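Local coordinates for heat shock protein STI1 (Saccharomyces cerevisiae, PDB 3UPV), which acts as a co-chaperone adaptor linking Hsp70 and Hsp90, the TPR2B domain described here binding the C-terminal peptide of Hsp70, at residues Lys12-Thr16 with Lys17-Pro21; Val85-Tyr88 with Ala89-Leu92; Ala98-Lys101 with Asp102-Asn106. All coordinates share one frame; numbering follows the deposited sequence.

Contact 1: residues Lys12-Thr16 with Lys17-Pro21; sequences KEYFT and KSDWP
E13 and K17 meet at the end of helix 2-16, where E13 O takes a weak bond from K17 N and the CG of K17 lies 3.3 Å from E13 O. The E13 carboxylate and K17 NZ stay 5.4 Å apart (OE2 to NZ), so any attraction is probably weak and there is no salt bridge. Y14 comes next: its carbonyl O accepts D19 N at 2.8 Å, while the side chains of Y14 and D19 run alongside each other, ring and carboxylate planes 66° apart. D19 OD1 approaches Y14 CD1 obliquely; the same oxygen bonds N22 in helix 20-33, as D19 is the N-cap of that helix. S18 has positive phi, and its N bonds F15 O at 2.8 Å; this bond and that of D19 N to Y14 O make a Schellman motif, which closes helix 2-16 in TPR repeat 7 and turns the chain into helix 20-33. F15 carries the aromatic contact. Its CG stands anti to the backbone N (chi1 -171°), which presents one ring face to the edge of W20, a T-shaped pair with planes at 64°. W20 CZ3 sits over the centre of that face, 3.5 Å from F15 CE1. F15 also packs on A46 of helix 38-50 and on the backbone of the bound peptide, so an alanine here would probably leave the W20 edge without its aromatic face and open a gap beside the peptide. At T16, OG1 bonds K12 O at 2.8 Å, on the opposite face of that carbonyl from T16 N, and a water joins T16 O to S18 OG.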
loop_
_atom_site.group_PDB
_atom_site.type_symbol
_atom_site.label_atom_id
_atom_site.label_comp_id
_atom_site.label_asym_id
_atom_site.label_seq_id
_atom_site.Cartn_x
_atom_site.Cartn_y
_atom_site.Cartn_z
ATOM N N LYS A 12 -1.209 -13.485 2.478
ATOM C CA LYS A 12 -2.402 -13.045 3.149
ATOM C C LYS A 12 -2.551 -13.780 4.442
ATOM O O LYS A 12 -2.825 -13.152 5.454
ATOM C CB LYS A 12 -3.635 -13.231 2.273
ATOM C CG LYS A 12 -4.955 -12.985 3.077
ATOM C CD LYS A 12 -6.153 -12.566 2.169
ATOM C CE LYS A 12 -6.605 -13.655 1.152
ATOM N NZ LYS A 12 -6.593 -15.171 1.462
ATOM N N GLU A 13 -2.287 -15.084 4.457
ATOM C CA GLU A 13 -2.316 -15.819 5.713
ATOM C C GLU A 13 -1.252 -15.314 6.747
ATOM O O GLU A 13 -1.575 -15.130 7.943
ATOM C CB GLU A 13 -2.193 -17.334 5.461
ATOM C CG GLU A 13 -2.358 -18.204 6.707
ATOM C CD GLU A 13 -3.786 -18.187 7.306
ATOM O OE1 GLU A 13 -4.725 -17.602 6.672
ATOM O OE2 GLU A 13 -3.969 -18.786 8.417
ATOM N N TYR A 14 -0.006 -15.122 6.301
ATOM C CA TYR A 14 1.035 -14.598 7.192
ATOM C C TYR A 14 0.651 -13.228 7.747
ATOM O O TYR A 14 0.795 -12.964 8.962
ATOM C CB TYR A 14 2.379 -14.469 6.464
ATOM C CG TYR A 14 3.091 -15.813 6.328
ATOM C CD1 TYR A 14 3.162 -16.719 7.417
ATOM C CD2 TYR A 14 3.688 -16.187 5.101
ATOM C CE1 TYR A 14 3.786 -17.932 7.263
ATOM C CE2 TYR A 14 4.323 -17.417 4.963
ATOM C CZ TYR A 14 4.355 -18.276 6.043
ATOM O OH TYR A 14 4.980 -19.485 5.924
ATOM N N PHE A 15 0.075 -12.405 6.888
ATOM C CA PHE A 15 -0.219 -11.023 7.255
ATOM C C PHE A 15 -1.338 -11.047 8.331
ATOM O O PHE A 15 -1.298 -10.348 9.389
ATOM C CB PHE A 15 -0.598 -10.209 5.998
ATOM C CG PHE A 15 -0.714 -8.743 6.255
ATOM C CD1 PHE A 15 0.404 -7.946 6.103
ATOM C CD2 PHE A 15 -1.910 -8.187 6.707
ATOM C CE1 PHE A 15 0.361 -6.580 6.364
ATOM C CE2 PHE A 15 -1.994 -6.770 6.978
ATOM C CZ PHE A 15 -0.872 -5.981 6.840
ATOM N N THR A 16 -2.300 -11.929 8.086
ATOM C CA THR A 16 -3.469 -12.054 8.916
ATOM C C THR A 16 -3.043 -12.457 10.313
ATOM O O THR A 16 -3.650 -12.023 11.303
ATOM C CB THR A 16 -4.439 -13.040 8.267
ATOM O OG1 THR A 16 -4.962 -12.443 7.072
ATOM C CG2 THR A 16 -5.578 -13.340 9.167
ATOM N N LYS A 17 -1.912 -13.155 10.408
ATOM C CA LYS A 17 -1.436 -13.664 11.704
ATOM C C LYS A 17 -0.362 -12.760 12.286
ATOM O O LYS A 17 0.248 -13.080 13.326
ATOM C CB LYS A 17 -0.901 -15.111 11.572
ATOM C CG LYS A 17 -1.904 -16.127 11.061
ATOM C CD LYS A 17 -2.632 -16.852 12.210
ATOM C CE LYS A 17 -4.135 -16.593 12.261
ATOM N NZ LYS A 17 -4.673 -17.246 13.508
ATOM N N SER A 18 -0.173 -11.617 11.642
ATOM C CA SER A 18 0.812 -10.614 12.048
ATOM C C SER A 18 2.224 -11.153 11.967
ATOM O O SER A 18 3.132 -10.651 12.637
ATOM C CB SER A 18 0.476 -10.032 13.462
ATOM O OG SER A 18 -0.916 -9.694 13.526
ATOM N N ASP A 19 2.449 -12.159 11.124
ATOM C CA ASP A 19 3.837 -12.600 10.863
ATOM C C ASP A 19 4.412 -11.783 9.711
ATOM O O ASP A 19 4.411 -12.222 8.524
ATOM C CB ASP A 19 3.818 -14.082 10.540
ATOM C CG ASP A 19 5.198 -14.687 10.307
ATOM O OD1 ASP A 19 5.222 -15.932 10.275
ATOM O OD2 ASP A 19 6.266 -14.011 10.183
ATOM N N TRP A 20 4.871 -10.575 10.022
ATOM C CA TRP A 20 5.284 -9.663 8.953
ATOM C C TRP A 20 6.452 -10.177 8.127
ATOM O O TRP A 20 6.459 -9.994 6.877
ATOM C CB TRP A 20 5.617 -8.296 9.513
ATOM C CG TRP A 20 4.658 -7.843 10.554
ATOM C CD1 TRP A 20 4.963 -7.434 11.836
ATOM C CD2 TRP A 20 3.227 -7.747 10.434
ATOM N NE1 TRP A 20 3.824 -7.091 12.505
ATOM C CE2 TRP A 20 2.734 -7.284 11.691
ATOM C CE3 TRP A 20 2.311 -7.997 9.394
ATOM C CZ2 TRP A 20 1.353 -7.028 11.917
ATOM C CZ3 TRP A 20 0.946 -7.781 9.623
ATOM C CH2 TRP A 20 0.463 -7.318 10.894
ATOM N N PRO A 21 7.478 -10.763 8.765
ATOM C CA PRO A 21 8.637 -11.122 7.959
ATOM C C PRO A 21 8.313 -12.237 6.974
ATOM O O PRO A 21 8.846 -12.214 5.828
ATOM C CB PRO A 21 9.645 -11.625 9.003
ATOM C CG PRO A 21 9.298 -10.806 10.190
ATOM C CD PRO A 21 7.791 -10.891 10.192
HETATM O O HOH W 1 -2.835 -11.292 13.902
#

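Contact 2: residues Val85-Tyr88 with Ala89-Leu92; sequences VKEY and ASAL
E87 and Y88 start helix 88-106 by giving their carbonyl oxygens to the amides of A91 and L92, each bond 2.9 Å long (A91 N to E87 O, L92 N to Y88 O). E87 is the N-cap residue, and this is the turn between two helices in TPR repeat 9: helix 72-84 ends in a Schellman motif with K86 as its positive-phi C-prime residue, and E87 is the centre of an inverse gamma turn leading into the next helix. A91 N lies in the plane of the E87 carbonyl, whereas the L92 donor is tilted 22° from that of Y88. Side chains fill in around these bonds. The CB of A91 rests 3.5 Å from E87 O, and A91 also packs on Q82 and I83 of helix 72-84. L92 brings CG to 3.4 Å from Y88 O, and it reaches on to Y118, A121 and S122 of helix 111-124. The CG of Y88, anti to the carbonyl carbon (chi1 -53°), swings the ring back along the loop, one face over the CA of K86. Its OH bonds Q124, tying the start of helix 88-106 to the C-terminal helix. E87 OE1 and S90 OG stay 4.2 Å apart, and two waters fill in between the residues. One donates to E87 OE1 at 2.7 Å and accepts the S90 amide. The second links OE1 to the hydroxyl, its bond to E87 OE1 weak and its distance to S90 OG 2.9 Å.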
loop_
_atom_site.group_PDB
_atom_site.type_symbol
_atom_site.label_atom_id
_atom_site.label_comp_id
_atom_site.label_asym_id
_atom_site.label_seq_id
_atom_site.Cartn_x
_atom_site.Cartn_y
_atom_site.Cartn_z
ATOM N N VAL A 85 7.152 8.995 7.948
ATOM C CA VAL A 85 8.499 9.567 7.791
ATOM C C VAL A 85 8.508 11.100 7.692
ATOM O O VAL A 85 9.528 11.724 7.378
ATOM C CB VAL A 85 9.289 8.935 6.599
ATOM C CG1 VAL A 85 9.599 7.466 6.850
ATOM C CG2 VAL A 85 8.554 9.147 5.297
ATOM N N LYS A 86 7.396 11.721 8.078
ATOM C CA LYS A 86 7.276 13.225 8.172
ATOM C C LYS A 86 7.469 13.926 6.831
ATOM O O LYS A 86 7.851 15.107 6.741
ATOM C CB LYS A 86 8.322 13.778 9.120
ATOM C CG LYS A 86 8.260 13.190 10.473
ATOM C CD LYS A 86 9.185 14.016 11.344
ATOM C CE LYS A 86 9.460 13.327 12.598
ATOM N NZ LYS A 86 8.144 13.062 13.236
ATOM N N GLU A 87 7.168 13.196 5.767
ATOM C CA GLU A 87 7.075 13.816 4.452
ATOM C C GLU A 87 5.618 14.270 4.290
ATOM O O GLU A 87 4.859 13.823 3.408
ATOM C CB GLU A 87 7.528 12.836 3.384
ATOM C CG GLU A 87 9.024 12.470 3.451
ATOM C CD GLU A 87 9.948 13.594 2.960
ATOM O OE1 GLU A 87 9.465 14.637 2.446
ATOM O OE2 GLU A 87 11.181 13.422 3.042
ATOM N N TYR A 88 5.244 15.232 5.107
ATOM C CA TYR A 88 3.885 15.769 5.066
ATOM C C TYR A 88 3.418 16.413 3.773
ATOM O O TYR A 88 2.281 16.147 3.314
ATOM C CB TYR A 88 3.667 16.702 6.252
ATOM C CG TYR A 88 4.000 16.070 7.595
ATOM C CD1 TYR A 88 3.304 14.950 8.079
ATOM C CD2 TYR A 88 5.070 16.579 8.374
ATOM C CE1 TYR A 88 3.638 14.373 9.336
ATOM C CE2 TYR A 88 5.380 16.025 9.642
ATOM C CZ TYR A 88 4.641 14.935 10.107
ATOM O OH TYR A 88 4.953 14.395 11.307
ATOM N N ALA A 89 4.236 17.290 3.214
ATOM C CA ALA A 89 3.852 17.978 1.964
ATOM C C ALA A 89 3.615 16.936 0.888
ATOM O O ALA A 89 2.681 17.036 0.096
ATOM C CB ALA A 89 4.906 18.956 1.538
ATOM N N SER A 90 4.494 15.946 0.833
ATOM C CA SER A 90 4.360 14.931 -0.201
ATOM C C SER A 90 3.137 14.112 0.035
ATOM O O SER A 90 2.460 13.729 -0.923
ATOM C CB SER A 90 5.605 14.047 -0.317
ATOM O OG SER A 90 6.702 14.864 -0.753
ATOM N N ALA A 91 2.859 13.826 1.307
ATOM C CA ALA A 91 1.667 13.047 1.636
ATOM C C ALA A 91 0.400 13.718 1.213
ATOM O O ALA A 91 -0.515 13.079 0.697
ATOM C CB ALA A 91 1.603 12.661 3.127
ATOM N N LEU A 92 0.341 15.022 1.411
ATOM C CA LEU A 92 -0.881 15.750 1.049
ATOM C C LEU A 92 -1.099 15.635 -0.483
ATOM O O LEU A 92 -2.239 15.446 -0.961
ATOM C CB LEU A 92 -0.661 17.217 1.498
ATOM C CG LEU A 92 -0.810 17.444 3.031
ATOM C CD1 LEU A 92 -0.259 18.815 3.428
ATOM C CD2 LEU A 92 -2.244 17.239 3.597
HETATM O O HOH W 2 7.245 16.123 2.175
HETATM O O HOH W 3 8.855 13.007 -0.352
#

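Contact 3: residues Ala98-Lys101 with Asp102-Asn106; sequences ARTK and DAEVN
Backbone bonds join A98-K101 to D102-N106 as successive turns of helix 88-106, whose A98-T100 part still falls in TPR repeat 9. The A103 N to R99 O and V105 N to K101 O bonds are the straightest, each with an N-H...O angle of 175°, and the latter is 2.8 Å long. Carbon also comes close to a carbonyl oxygen here, V105 CG1 sitting 3.1 Å from K101 O. Between apolar groups the approach is loose, K101 CD to V105 CG1 at 4.3 Å.

Among the polar side chains, E104 stretches back over the preceding turn. Its CG is anti to its own carbonyl carbon (chi1 -72°) and the chain beyond is extended, which lays E104 alongside T100 with OE1 3.2 Å from the T100 CG2 methyl. The other oxygen, OE2, meets the flank of K101 at CE, 3.4 Å away, as the two chains cross at a slant. K101 NZ stops 4.6 Å from E104 OE2, turned instead to P69 O and N70 OD1, which it bonds.

A water donates to both R99 O and D102 OD1, the latter at 2.6 Å; D102 OD2 bonds the amide of S110, beyond the helix. K101 therefore probably eases the E104 charge at a distance, without a direct salt bridge, while K101 NZ and D102 OD2 tie this part of the helix to neighbouring loops.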
loop_
_atom_site.group_PDB
_atom_site.type_symbol
_atom_site.label_atom_id
_atom_site.label_comp_id
_atom_site.label_asym_id
_atom_site.label_seq_id
_atom_site.Cartn_x
_atom_site.Cartn_y
_atom_site.Cartn_z
ATOM N N ALA A 98 -5.042 10.258 -4.480
ATOM C CA ALA A 98 -5.773 9.135 -3.973
ATOM C C ALA A 98 -7.230 9.523 -3.940
ATOM O O ALA A 98 -8.075 8.710 -4.277
ATOM C CB ALA A 98 -5.304 8.754 -2.543
ATOM N N ARG A 99 -7.556 10.769 -3.558
ATOM C CA ARG A 99 -8.986 11.128 -3.453
ATOM C C ARG A 99 -9.665 11.100 -4.817
ATOM O O ARG A 99 -10.812 10.661 -4.967
ATOM C CB ARG A 99 -9.135 12.524 -2.829
ATOM C CG ARG A 99 -10.617 12.922 -2.524
ATOM C CD ARG A 99 -10.722 14.388 -2.062
ATOM N NE ARG A 99 -9.629 14.731 -1.120
ATOM C CZ ARG A 99 -8.538 15.438 -1.464
ATOM N NH1 ARG A 99 -7.586 15.700 -0.575
ATOM N NH2 ARG A 99 -8.407 15.895 -2.714
ATOM N N THR A 100 -8.949 11.612 -5.801
ATOM C CA THR A 100 -9.421 11.657 -7.210
ATOM C C THR A 100 -9.655 10.267 -7.779
ATOM O O THR A 100 -10.718 9.990 -8.293
ATOM C CB THR A 100 -8.351 12.358 -8.026
ATOM O OG1 THR A 100 -8.328 13.748 -7.657
ATOM C CG2 THR A 100 -8.562 12.168 -9.590
ATOM N N LYS A 101 -8.636 9.405 -7.667
ATOM C CA LYS A 101 -8.727 7.991 -8.064
ATOM C C LYS A 101 -9.828 7.278 -7.300
ATOM O O LYS A 101 -10.553 6.502 -7.882
ATOM C CB LYS A 101 -7.381 7.266 -7.905
ATOM C CG LYS A 101 -6.400 7.589 -9.037
ATOM C CD LYS A 101 -6.877 7.004 -10.359
ATOM C CE LYS A 101 -6.235 7.690 -11.577
ATOM N NZ LYS A 101 -5.219 6.833 -12.224
ATOM N N ASP A 102 -9.975 7.573 -6.006
ATOM C CA ASP A 102 -10.985 6.899 -5.211
ATOM C C ASP A 102 -12.391 7.183 -5.748
ATOM O O ASP A 102 -13.192 6.258 -5.915
ATOM C CB ASP A 102 -10.864 7.260 -3.734
ATOM C CG ASP A 102 -11.908 6.596 -2.887
ATOM O OD1 ASP A 102 -12.795 7.325 -2.340
ATOM O OD2 ASP A 102 -11.827 5.331 -2.766
ATOM N N ALA A 103 -12.672 8.456 -6.011
ATOM C CA ALA A 103 -13.901 8.830 -6.715
ATOM C C ALA A 103 -14.099 8.141 -8.080
ATOM O O ALA A 103 -15.171 7.580 -8.325
ATOM C CB ALA A 103 -13.998 10.352 -6.844
ATOM N N GLU A 104 -13.068 8.173 -8.944
ATOM C CA GLU A 104 -13.123 7.559 -10.263
ATOM C C GLU A 104 -13.361 6.048 -10.255
ATOM O O GLU A 104 -14.299 5.513 -10.930
ATOM C CB GLU A 104 -11.794 7.830 -10.972
ATOM C CG GLU A 104 -11.695 9.289 -11.387
ATOM C CD GLU A 104 -10.301 9.710 -11.857
ATOM O OE1 GLU A 104 -10.131 10.906 -12.114
ATOM O OE2 GLU A 104 -9.386 8.875 -11.956
ATOM N N VAL A 105 -12.513 5.343 -9.507
ATOM C CA VAL A 105 -12.571 3.884 -9.565
ATOM C C VAL A 105 -13.441 3.256 -8.483
ATOM O O VAL A 105 -14.178 2.295 -8.795
ATOM C CB VAL A 105 -11.139 3.144 -9.779
ATOM C CG1 VAL A 105 -9.890 4.060 -9.674
ATOM C CG2 VAL A 105 -11.048 1.827 -8.995
ATOM N N ASN A 106 -13.376 3.781 -7.240
ATOM C CA ASN A 106 -14.178 3.235 -6.116
ATOM C C ASN A 106 -15.471 4.002 -5.797
ATOM O O ASN A 106 -16.195 3.681 -4.811
ATOM C CB ASN A 106 -13.379 3.167 -4.801
ATOM C CG ASN A 106 -12.184 2.249 -4.870
ATOM O OD1 ASN A 106 -11.239 2.367 -4.054
ATOM N ND2 ASN A 106 -12.190 1.353 -5.819
HETATM O O HOH W 4 -12.600 9.933 -2.720
#

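How the contacts relate
Along the chain the three contacts follow in series, and all belong to the all-helical stack of TPR helices. Contact 1 joins helix 2-16 to helix 20-33 in TPR repeat 7; contact 2 is the corresponding turn from helix 72-84 into helix 88-106 in TPR repeat 9. Their centres lie about 27 Å apart, on opposite sides of the chain's centre. Contact 3 lies farther along helix 88-106, its centre about 20 Å from that of contact 2 and about 28 Å from that of contact 1. The Hsp70 peptide thus lies against contact 1 in the TPR 7 region, while contacts 2 and 3, across the chain's centre from it, tie helix 88-106 to helix 111-124.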